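Local coordinates for protein GNAT family acetyltransferase (Mycobacterium smegmatis, PDB 6C30) that probably transfers an acetyl group from acetyl-CoA to an amino group, as expected of a RimJ-type N-acetyltransferase of the GNAT family, at residues L139-C142 with F143-Q147; A204-R207 with L208-G212. All coordinates share one frame; numbering follows the deposited sequence.

Contact 1 (L139-C142 with F143-Q147)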
loop_
_atom_site.group_PDB
_atom_site.type_symbol
_atom_site.label_atom_id
_atom_site.label_comp_id
_atom_site.label_asym_id
_atom_site.label_seq_id
_atom_site.Cartn_x
_atom_site.Cartn_y
_atom_site.Cartn_z
ATOM N N LEU A 139 -15.420 -3.184 8.378
ATOM C CA LEU A 139 -16.541 -4.103 8.556
ATOM C C LEU A 139 -16.368 -5.356 7.720
ATOM O O LEU A 139 -16.584 -6.460 8.210
ATOM C CB LEU A 139 -17.865 -3.418 8.207
ATOM C CG LEU A 139 -18.321 -2.343 9.190
ATOM C CD1 LEU A 139 -19.558 -1.642 8.649
ATOM C CD2 LEU A 139 -18.588 -2.948 10.573
ATOM N N ASP A 140 -15.994 -5.194 6.453
ATOM C CA ASP A 140 -15.842 -6.361 5.596
ATOM C C ASP A 140 -14.780 -7.297 6.159
ATOM O O ASP A 140 -14.973 -8.509 6.237
ATOM C CB ASP A 140 -15.488 -5.943 4.170
ATOM C CG ASP A 140 -15.476 -7.116 3.217
ATOM O OD1 ASP A 140 -16.576 -7.568 2.828
ATOM O OD2 ASP A 140 -14.374 -7.585 2.860
ATOM N N HIS A 141 -13.663 -6.720 6.582
ATOM C CA HIS A 141 -12.586 -7.504 7.159
ATOM C C HIS A 141 -13.015 -8.209 8.449
ATOM O O HIS A 141 -12.716 -9.383 8.660
ATOM C CB HIS A 141 -11.377 -6.606 7.420
ATOM C CG HIS A 141 -10.134 -7.363 7.747
ATOM N ND1 HIS A 141 -9.490 -8.155 6.824
ATOM C CD2 HIS A 141 -9.420 -7.459 8.894
ATOM C CE1 HIS A 141 -8.427 -8.703 7.384
ATOM N NE2 HIS A 141 -8.358 -8.293 8.639
ATOM N N CYS A 142 -13.717 -7.485 9.314
ATOM C CA CYS A 142 -14.158 -8.052 10.587
ATOM C C CYS A 142 -15.139 -9.202 10.410
ATOM O O CYS A 142 -15.082 -10.183 11.148
ATOM C CB CYS A 142 -14.794 -6.969 11.455
ATOM S SG CYS A 142 -13.579 -5.876 12.232
ATOM N N PHE A 143 -16.038 -9.070 9.442
ATOM C CA PHE A 143 -17.096 -10.064 9.259
ATOM C C PHE A 143 -16.630 -11.236 8.395
ATOM O O PHE A 143 -17.363 -12.216 8.227
ATOM C CB PHE A 143 -18.343 -9.408 8.653
ATOM C CG PHE A 143 -19.070 -8.481 9.599
ATOM C CD1 PHE A 143 -19.060 -8.704 10.965
ATOM C CD2 PHE A 143 -19.759 -7.383 9.111
ATOM C CE1 PHE A 143 -19.735 -7.837 11.828
ATOM C CE2 PHE A 143 -20.431 -6.517 9.967
ATOM C CZ PHE A 143 -20.423 -6.752 11.323
ATOM N N THR A 144 -15.413 -11.150 7.862
ATOM C CA THR A 144 -14.834 -12.265 7.114
ATOM C C THR A 144 -13.608 -12.815 7.846
ATOM O O THR A 144 -13.720 -13.768 8.624
ATOM C CB THR A 144 -14.467 -11.862 5.663
ATOM O OG1 THR A 144 -13.589 -10.725 5.662
ATOM C CG2 THR A 144 -15.723 -11.513 4.879
ATOM N N ALA A 145 -12.453 -12.186 7.632
ATOM C CA ALA A 145 -11.183 -12.663 8.176
ATOM C C ALA A 145 -11.131 -12.776 9.704
ATOM O O ALA A 145 -10.526 -13.711 10.233
ATOM C CB ALA A 145 -10.054 -11.758 7.694
ATOM N N VAL A 146 -11.750 -11.839 10.419
ATOM C CA VAL A 146 -11.664 -11.853 11.885
ATOM C C VAL A 146 -12.773 -12.742 12.480
ATOM O O VAL A 146 -12.782 -13.030 13.677
ATOM C CB VAL A 146 -11.722 -10.409 12.469
ATOM C CG1 VAL A 146 -11.317 -10.384 13.950
ATOM C CG2 VAL A 146 -10.788 -9.495 11.675
ATOM N N GLN A 147 -13.678 -13.198 11.615
ATOM C CA GLN A 147 -14.741 -14.141 11.984
ATOM C C GLN A 147 -15.673 -13.576 13.053
ATOM O O GLN A 147 -16.207 -14.308 13.891
ATOM C CB GLN A 147 -14.137 -15.469 12.455
ATOM C CG GLN A 147 -13.298 -16.154 11.387
ATOM C CD GLN A 147 -12.546 -17.358 11.919
ATOM O OE1 GLN A 147 -12.618 -17.678 13.106
ATOM N NE2 GLN A 147 -11.813 -18.032 11.039
#
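The C-terminal end of helix 130-143 of the GNAT fold runs here into a type I beta turn, Thr-144 to Gln-147, that leads to strand 150-155, and Leu-139, Asp-140 and His-141 lend their carbonyls to the residues that follow. The last ordinary helical bond goes from Phe-143 N to Leu-139 O (2.9 Å). One step on, the Asp-140 carbonyl is gripped by the side chain of Thr-144: OG1 donates to Asp-140 O at 2.7 Å, tilted out of the carbonyl plane, while Thr-144 N adds a weak bond to the same oxygen. With chi1 at 55°, OG1 lies between its own backbone N and carbonyl carbon and is folded back over the helix end. His-141 O then takes Val-146 N at 3.2 Å in a nearly straight bond (159°), and a long, weak one from Thr-144 N. Within the turn, Gln-147 N closes on Thr-144 O.

Leu-139 and Phe-143 run alongside each other, CD2 of the leucine 4.1 Å from CE2 of the ring; both rest on Ile-151 of strand 150-155 and Ile-195 of strand 186-196. On another side of the helix, the buried His-141 ring has its NE2 hydrogen-bonded to Gly-12 O, which should help fix its rotation, and Asp-140 OD2 forms a salt bridge with Arg-213. Val-146 reaches the imidazole obliquely, its CG2 3.7 Å from CD2 of His-141. Over one face of that ring sits the methyl of Ala-145 in a CH-pi contact, CB 3.9 Å from the centroid and 29° off the normal.

Contact 2 (A204-R207 with L208-G212)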
loop_
_atom_site.group_PDB
_atom_site.type_symbol
_atom_site.label_atom_id
_atom_site.label_comp_id
_atom_site.label_asym_id
_atom_site.label_seq_id
_atom_site.Cartn_x
_atom_site.Cartn_y
_atom_site.Cartn_z
ATOM N N ALA A 204 -25.050 -0.378 2.927
ATOM C CA ALA A 204 -24.284 0.589 2.158
ATOM C C ALA A 204 -22.786 0.269 2.242
ATOM O O ALA A 204 -22.050 0.508 1.283
ATOM C CB ALA A 204 -24.557 2.003 2.648
ATOM N N ALA A 205 -22.343 -0.277 3.374
ATOM C CA ALA A 205 -20.932 -0.633 3.536
ATOM C C ALA A 205 -20.493 -1.650 2.489
ATOM O O ALA A 205 -19.418 -1.523 1.887
ATOM C CB ALA A 205 -20.674 -1.176 4.927
ATOM N N HIS A 206 -21.312 -2.675 2.278
ATOM C CA HIS A 206 -20.983 -3.681 1.279
ATOM C C HIS A 206 -20.990 -3.084 -0.123
ATOM O O HIS A 206 -20.107 -3.386 -0.921
ATOM C CB HIS A 206 -21.947 -4.861 1.340
ATOM C CG HIS A 206 -21.718 -5.861 0.252
ATOM N ND1 HIS A 206 -20.643 -6.726 0.251
ATOM C CD2 HIS A 206 -22.398 -6.103 -0.892
ATOM C CE1 HIS A 206 -20.686 -7.475 -0.837
ATOM N NE2 HIS A 206 -21.740 -7.116 -1.548
ATOM N N ARG A 207 -21.968 -2.231 -0.418
ATOM C CA ARG A 207 -22.043 -1.622 -1.741
ATOM C C ARG A 207 -20.821 -0.744 -1.992
ATOM O O ARG A 207 -20.284 -0.720 -3.096
ATOM C CB ARG A 207 -23.335 -0.817 -1.905
ATOM C CG ARG A 207 -24.580 -1.704 -1.962
ATOM C CD ARG A 207 -25.830 -0.951 -2.404
ATOM N NE ARG A 207 -26.216 0.109 -1.474
ATOM C CZ ARG A 207 -26.939 -0.085 -0.376
ATOM N NH1 ARG A 207 -27.342 -1.305 -0.048
ATOM N NH2 ARG A 207 -27.245 0.947 0.399
ATOM N N LEU A 208 -20.359 -0.049 -0.956
ATOM C CA LEU A 208 -19.210 0.840 -1.100
ATOM C C LEU A 208 -17.953 0.039 -1.447
ATOM O O LEU A 208 -17.211 0.390 -2.371
ATOM C CB LEU A 208 -19.007 1.650 0.191
ATOM C CG LEU A 208 -18.044 2.846 0.205
ATOM C CD1 LEU A 208 -18.276 3.689 1.461
ATOM C CD2 LEU A 208 -16.565 2.440 0.120
ATOM N N VAL A 209 -17.716 -1.032 -0.701
ATOM C CA VAL A 209 -16.540 -1.851 -0.929
ATOM C C VAL A 209 -16.598 -2.522 -2.306
ATOM O O VAL A 209 -15.604 -2.535 -3.034
ATOM C CB VAL A 209 -16.384 -2.906 0.183
ATOM C CG1 VAL A 209 -15.383 -3.970 -0.229
ATOM C CG2 VAL A 209 -15.955 -2.239 1.484
ATOM N N ALA A 210 -17.762 -3.050 -2.680
ATOM C CA ALA A 210 -17.893 -3.729 -3.973
ATOM C C ALA A 210 -17.632 -2.757 -5.119
ATOM O O ALA A 210 -16.903 -3.082 -6.054
ATOM C CB ALA A 210 -19.272 -4.360 -4.105
ATOM N N ALA A 211 -18.210 -1.564 -5.038
ATOM C CA ALA A 211 -18.003 -0.546 -6.055
ATOM C C ALA A 211 -16.546 -0.092 -6.068
ATOM O O ALA A 211 -15.968 0.141 -7.131
ATOM C CB ALA A 211 -18.929 0.642 -5.824
ATOM N N GLY A 212 -15.951 0.024 -4.884
ATOM C CA GLY A 212 -14.576 0.484 -4.778
ATOM C C GLY A 212 -13.597 -0.517 -5.360
ATOM O O GLY A 212 -12.595 -0.132 -5.976
#
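Leu-208, Val-209, Ala-210 and Ala-211 each send their backbone N-H one turn back along helix 204-217, to the carbonyls of Ala-204, Ala-205, His-206 and Arg-207. These four alpha-helical bonds are regular: Leu-208 N lies 2.9 Å from Ala-204 O. The longest of them joins Val-209 N to Ala-205 O at 3.1 Å. Side chains add mostly contacts with carbonyl oxygens: CB of Ala-211 lies 3.3 Å from Arg-207 O, and CG2 of Val-209 is 3.6 Å from Ala-205 O. The His-206 ring meets the Ala-210 methyl obliquely and loosely, NE2 to CB 4.5 Å.

Arg-207 turns back toward the start of the helix. Its chain bends at chi3 (-63°), which brings one guanidinium face over CA of Ala-204, 3.5 Å from the plane and offset toward the rim. NH1 is hydrogen-bonded to Gln-202 O, and Ser-203 OG, just ahead of the first turn, is hydrogen-bonded to His-206 N. Farther out, Ala-205, Leu-208 and Val-209 pack on helix 130-143, against Leu-139, Thr-132, Ala-133 and Ala-136, while the backbone of Gly-212 is hydrogen-bonded to the backbone of Arg-21 in strand 17-22.

Contact 1 precedes contact 2 along the chain: residues 139-147 close helix 130-143, whereas 204-212 form the first turns of the C-terminal helix 204-217. Strands 150-155 and 186-196, antiparallel neighbours in the mixed sheet, lie between them in sequence. The centres of the two contacts are about 14 Å apart, yet they touch directly where Leu-139 CD1 packs on Ala-205 CB at 3.9 Å. Leu-139 also meets Ile-151 and Ile-195 of the sheet, so this one side chain of helix 130-143 touches both the sheet and helix 204-217. Both contacts thus meet along the packing of helix 204-217 on helix 130-143.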